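Long-range contacts in alpha-fucosidase (Bifidobacterium bifidum, PDB 2EAB), which probably removes alpha-1,2-linked L-fucose from glycans, this chain being the glycoside hydrolase family 95 catalytic part of a longer protein: residues 721-726 / 759-764; 395-400 / 765-770. All coordinates share one frame; numbering follows the deposited sequence.

Overall arrangement
Both contacts lie in the family 95 catalytic region and share the loop that leads into helix 767-780: residues 759-764 run straight into 765-770, and contact 1, centred about 10 Å from contact 2, is nested in the long loop that contact 2 closes. Contact 2 is fully buried near the middle of the molecule, whereas contact 1 lies further from the centre and is partly buried. In contact 1 the start of helix 722-734 meets this loop mainly through polar groups and an aromatic pair bridged by water. Contact 2 joins a distant turn to the same loop by one straight backbone bond and aliphatic packing. Asp-759 ties them together, with its N probably bonded to Asn-769 OD1 and its O to Gln-765 N.

Contact 1: residues 721-726 / 759-764; sequences TGWAIG and DYHAPF
Thr-721 and Gly-722 meet the carbonyls of Tyr-760 and His-761 through two hydrogen bonds of unequal quality. Thr-721 OG1 donates to His-761 O over a short 2.6 Å; with chi1 at 59° the hydroxyl lies between the backbone N and the carbonyl carbon, and it reaches its acceptor from a position tilted 31° from the carbonyl plane. The bond from Gly-722 N to Tyr-760 O, 3.0 Å long, is bent and weak. Packing is close here: a beta carbon on Gly-722 would lie only 3.3 Å from His-761 CA, and Gly-722 CA also meets Asp-759 OD2 at 3.4 Å. The other oxygen of that carboxylate, OD1, is held by Gln-748.

The aromatic part pairs Trp-723 with His-761, which lie side by side and point the same way. The imidazole and the five-membered ring of the indole are inclined at 36°, with centroids 5.6 Å apart. One water joins them, accepting from Trp-723 NE1 at 2.8 Å and bonding to His-761 NE2 at 2.9 Å. On its other side the imidazole donates from ND1 to Ala-762 O, nearly in the ring plane, so both nitrogens are engaged and the ring's rotation is fixed. Successive cis peptides before Ala-762 and Pro-763 fold this loop tightly.

Trp-415 meets His-761 edge-to-face, and Trp-723 rests on Met-427 of helix 424-428. Within the helical catalytic region of glycoside hydrolase family 95, the contact thus pins the start of helix 722-734 to the loop connecting helices 738-751 and 767-780.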
# COMPACT_ATOMS: atom_id res chain seq x y z
N THR A 721 -14.45 -8.02 -0.85
CA THR A 721 -13.90 -7.09 -1.82
C THR A 721 -12.87 -6.20 -1.16
O THR A 721 -12.77 -6.13 0.07
CB THR A 721 -15.00 -6.17 -2.38
OG1 THR A 721 -15.60 -5.47 -1.29
CG2 THR A 721 -16.08 -6.97 -3.13
N GLY A 722 -12.10 -5.51 -2.00
CA GLY A 722 -11.19 -4.46 -1.56
C GLY A 722 -10.27 -4.87 -0.42
O GLY A 722 -9.69 -5.97 -0.43
N TRP A 723 -10.15 -4.00 0.58
CA TRP A 723 -9.23 -4.25 1.69
C TRP A 723 -9.61 -5.50 2.47
O TRP A 723 -8.74 -6.18 3.03
CB TRP A 723 -9.13 -3.03 2.63
CG TRP A 723 -10.42 -2.67 3.29
CD1 TRP A 723 -11.30 -1.71 2.88
CD2 TRP A 723 -11.00 -3.27 4.46
NE1 TRP A 723 -12.39 -1.68 3.72
CE2 TRP A 723 -12.23 -2.63 4.70
CE3 TRP A 723 -10.59 -4.30 5.33
CZ2 TRP A 723 -13.06 -2.98 5.76
CZ3 TRP A 723 -11.42 -4.65 6.38
CH2 TRP A 723 -12.64 -3.98 6.59
N ALA A 724 -10.90 -5.83 2.52
CA ALA A 724 -11.34 -6.96 3.33
C ALA A 724 -10.86 -8.28 2.75
O ALA A 724 -10.33 -9.13 3.48
CB ALA A 724 -12.85 -6.95 3.50
N ILE A 725 -11.01 -8.46 1.44
CA ILE A 725 -10.49 -9.67 0.81
C ILE A 725 -8.96 -9.71 0.86
O ILE A 725 -8.37 -10.77 1.11
CB ILE A 725 -11.08 -9.92 -0.61
CG1 ILE A 725 -10.86 -11.38 -1.04
CG2 ILE A 725 -10.51 -8.96 -1.64
CD1 ILE A 725 -11.61 -12.38 -0.20
N GLY A 726 -8.31 -8.56 0.67
CA GLY A 726 -6.85 -8.48 0.78
C GLY A 726 -6.37 -8.92 2.15
O GLY A 726 -5.43 -9.72 2.26
N ASP A 759 -8.39 -3.65 -8.61
CA ASP A 759 -9.15 -4.13 -7.47
C ASP A 759 -10.29 -3.17 -7.17
O ASP A 759 -10.13 -1.94 -7.29
CB ASP A 759 -8.24 -4.24 -6.24
CG ASP A 759 -8.99 -4.54 -4.96
OD1 ASP A 759 -9.28 -5.72 -4.70
OD2 ASP A 759 -9.27 -3.59 -4.19
N TYR A 760 -11.42 -3.72 -6.75
CA TYR A 760 -12.54 -2.88 -6.38
C TYR A 760 -13.19 -3.23 -5.06
O TYR A 760 -13.16 -4.38 -4.61
CB TYR A 760 -13.55 -2.74 -7.52
CG TYR A 760 -14.48 -3.90 -7.82
CD1 TYR A 760 -15.66 -4.08 -7.10
CD2 TYR A 760 -14.23 -4.76 -8.89
CE1 TYR A 760 -16.55 -5.11 -7.41
CE2 TYR A 760 -15.12 -5.79 -9.22
CZ TYR A 760 -16.27 -5.96 -8.47
OH TYR A 760 -17.17 -6.96 -8.77
N HIS A 761 -13.77 -2.19 -4.47
CA HIS A 761 -14.43 -2.24 -3.18
C HIS A 761 -15.95 -2.54 -3.23
O HIS A 761 -16.43 -3.25 -2.37
CB HIS A 761 -14.09 -0.96 -2.40
CG HIS A 761 -14.70 -0.86 -1.04
ND1 HIS A 761 -16.00 -0.44 -0.83
CD2 HIS A 761 -14.18 -1.08 0.19
CE1 HIS A 761 -16.25 -0.43 0.46
NE2 HIS A 761 -15.16 -0.80 1.11
N ALA A 762 -16.74 -2.01 -4.18
CA ALA A 762 -16.44 -0.97 -5.16
C ALA A 762 -16.45 0.40 -4.47
O ALA A 762 -16.96 0.52 -3.35
CB ALA A 762 -17.51 -1.00 -6.26
N PRO A 763 -15.90 1.44 -5.12
CA PRO A 763 -15.27 1.51 -6.43
C PRO A 763 -13.82 1.03 -6.41
O PRO A 763 -13.39 0.39 -5.44
CB PRO A 763 -15.35 3.00 -6.75
CG PRO A 763 -15.16 3.64 -5.42
CD PRO A 763 -15.92 2.76 -4.46
N PHE A 764 -13.08 1.34 -7.47
CA PHE A 764 -11.65 1.04 -7.54
C PHE A 764 -10.94 1.49 -6.27
O PHE A 764 -11.07 2.65 -5.87
CB PHE A 764 -11.04 1.74 -8.76
CG PHE A 764 -9.53 1.91 -8.71
CD1 PHE A 764 -8.68 0.85 -8.45
CD2 PHE A 764 -8.98 3.15 -9.00
CE1 PHE A 764 -7.29 1.03 -8.43
CE2 PHE A 764 -7.60 3.34 -8.99
CZ PHE A 764 -6.75 2.28 -8.70
O HOH W 1 -14.45 0.28 3.69

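Contact 2: residues 395-400 / 765-770; sequences SNLQGI and QIDGNF
Leu-397 O and Ile-766 N form the sole direct hydrogen bond between 395-400 and 765-770, 3.0 Å long and almost straight at 169°. The same carbonyl accepts from a water at 2.7 Å, and this water in turn accepts from Asp-767 N, so two donors grip Leu-397 O and the water extends the link to the start of helix 767-780.

Bonds within 395-400 present that carbonyl. A type I beta turn runs from Asn-396 to Gly-399, and Asn-396 OD1 accepts from Gln-398 N at 2.8 Å in an Asx turn; Ser-417 also bonds OD1.

Apolar contact centres on Ile-766. CG2, set between the backbone N and the carbonyl carbon, packs against the turn, 3.5 Å from Gly-399 N, while CD1 lies 3.8 Å from Gly-399 CA, where a beta carbon would clash with it. Leu-397 and Gln-765 cross obliquely, both leucine methyls lying against the amide end of the glutamine. An alanine in place of Gln-765 would probably leave these methyls without their flat partner and open a gap beside Leu-397.

Phe-770 rests on Leu-382 of helix 365-386, and Ile-766 on Asn-428 of helix 424-428. The loop of 395-400, which also carries the calcium ligand Leu-393, is thereby joined to helix 767-780.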
# COMPACT_ATOMS: atom_id res chain seq x y z
N SER A 395 1.96 5.89 -2.27
CA SER A 395 0.72 5.57 -2.95
C SER A 395 -0.48 5.91 -2.06
O SER A 395 -0.46 5.66 -0.86
CB SER A 395 0.71 4.09 -3.32
OG SER A 395 1.05 3.31 -2.20
N ASN A 396 -1.51 6.51 -2.66
CA ASN A 396 -2.75 6.81 -1.94
C ASN A 396 -3.79 5.71 -2.20
O ASN A 396 -3.43 4.62 -2.67
CB ASN A 396 -3.25 8.24 -2.27
CG ASN A 396 -3.59 8.45 -3.74
OD1 ASN A 396 -4.24 7.62 -4.37
ND2 ASN A 396 -3.17 9.60 -4.27
N LEU A 397 -5.05 5.95 -1.87
CA LEU A 397 -6.08 4.92 -2.04
C LEU A 397 -6.21 4.44 -3.49
O LEU A 397 -6.77 3.37 -3.73
CB LEU A 397 -7.46 5.42 -1.57
CG LEU A 397 -7.75 5.46 -0.08
CD1 LEU A 397 -9.12 6.06 0.14
CD2 LEU A 397 -7.67 4.07 0.54
N GLN A 398 -5.70 5.23 -4.43
CA GLN A 398 -5.77 4.92 -5.85
C GLN A 398 -4.39 4.89 -6.51
O GLN A 398 -4.27 4.94 -7.73
CB GLN A 398 -6.71 5.90 -6.57
CG GLN A 398 -8.14 5.75 -6.07
CD GLN A 398 -9.15 6.66 -6.74
OE1 GLN A 398 -8.96 7.10 -7.88
NE2 GLN A 398 -10.26 6.92 -6.06
N GLY A 399 -3.35 4.77 -5.68
CA GLY A 399 -1.97 4.80 -6.16
C GLY A 399 -1.62 6.24 -6.48
O GLY A 399 -1.28 7.02 -5.58
N ILE A 400 -1.70 6.57 -7.77
CA ILE A 400 -1.67 7.95 -8.24
C ILE A 400 -2.75 8.22 -9.29
O ILE A 400 -2.81 9.33 -9.83
CB ILE A 400 -0.28 8.36 -8.86
CG1 ILE A 400 0.11 7.45 -10.03
CG2 ILE A 400 0.79 8.46 -7.78
CD1 ILE A 400 1.30 7.97 -10.82
N GLN A 765 -10.21 0.56 -5.66
CA GLN A 765 -9.35 0.81 -4.51
C GLN A 765 -8.11 -0.03 -4.73
O GLN A 765 -8.20 -1.25 -4.89
CB GLN A 765 -10.04 0.39 -3.21
CG GLN A 765 -11.19 1.31 -2.81
CD GLN A 765 -10.72 2.69 -2.40
OE1 GLN A 765 -10.82 3.65 -3.18
NE2 GLN A 765 -10.21 2.80 -1.19
N ILE A 766 -6.94 0.60 -4.76
CA ILE A 766 -5.71 -0.10 -5.11
C ILE A 766 -5.22 -1.05 -4.01
O ILE A 766 -4.45 -1.98 -4.28
CB ILE A 766 -4.61 0.90 -5.53
CG1 ILE A 766 -3.59 0.24 -6.46
CG2 ILE A 766 -3.97 1.56 -4.30
CD1 ILE A 766 -2.69 1.23 -7.19
N ASP A 767 -5.67 -0.81 -2.78
CA ASP A 767 -5.22 -1.61 -1.64
C ASP A 767 -5.23 -3.11 -1.93
O ASP A 767 -4.21 -3.79 -1.76
CB ASP A 767 -6.00 -1.27 -0.35
CG ASP A 767 -7.51 -1.12 -0.56
OD1 ASP A 767 -8.14 -1.90 -1.30
OD2 ASP A 767 -8.07 -0.19 0.07
N GLY A 768 -6.37 -3.62 -2.42
CA GLY A 768 -6.51 -5.04 -2.71
C GLY A 768 -5.60 -5.57 -3.80
O GLY A 768 -5.28 -6.76 -3.80
N ASN A 769 -5.17 -4.71 -4.72
CA ASN A 769 -4.16 -5.11 -5.70
C ASN A 769 -2.85 -5.45 -5.00
O ASN A 769 -2.23 -6.50 -5.25
CB ASN A 769 -3.91 -4.01 -6.74
CG ASN A 769 -4.98 -3.94 -7.80
OD1 ASN A 769 -5.73 -2.96 -7.88
ND2 ASN A 769 -5.07 -4.97 -8.64
N PHE A 770 -2.43 -4.57 -4.10
CA PHE A 770 -1.22 -4.78 -3.33
C PHE A 770 -1.39 -5.94 -2.33
O PHE A 770 -0.45 -6.71 -2.11
CB PHE A 770 -0.81 -3.49 -2.62
CG PHE A 770 -0.50 -2.35 -3.56
CD1 PHE A 770 0.41 -2.50 -4.60
CD2 PHE A 770 -1.11 -1.11 -3.38
CE1 PHE A 770 0.71 -1.45 -5.45
CE2 PHE A 770 -0.80 -0.04 -4.22
CZ PHE A 770 0.10 -0.22 -5.26
O HOH W 2 -6.80 1.61 -1.65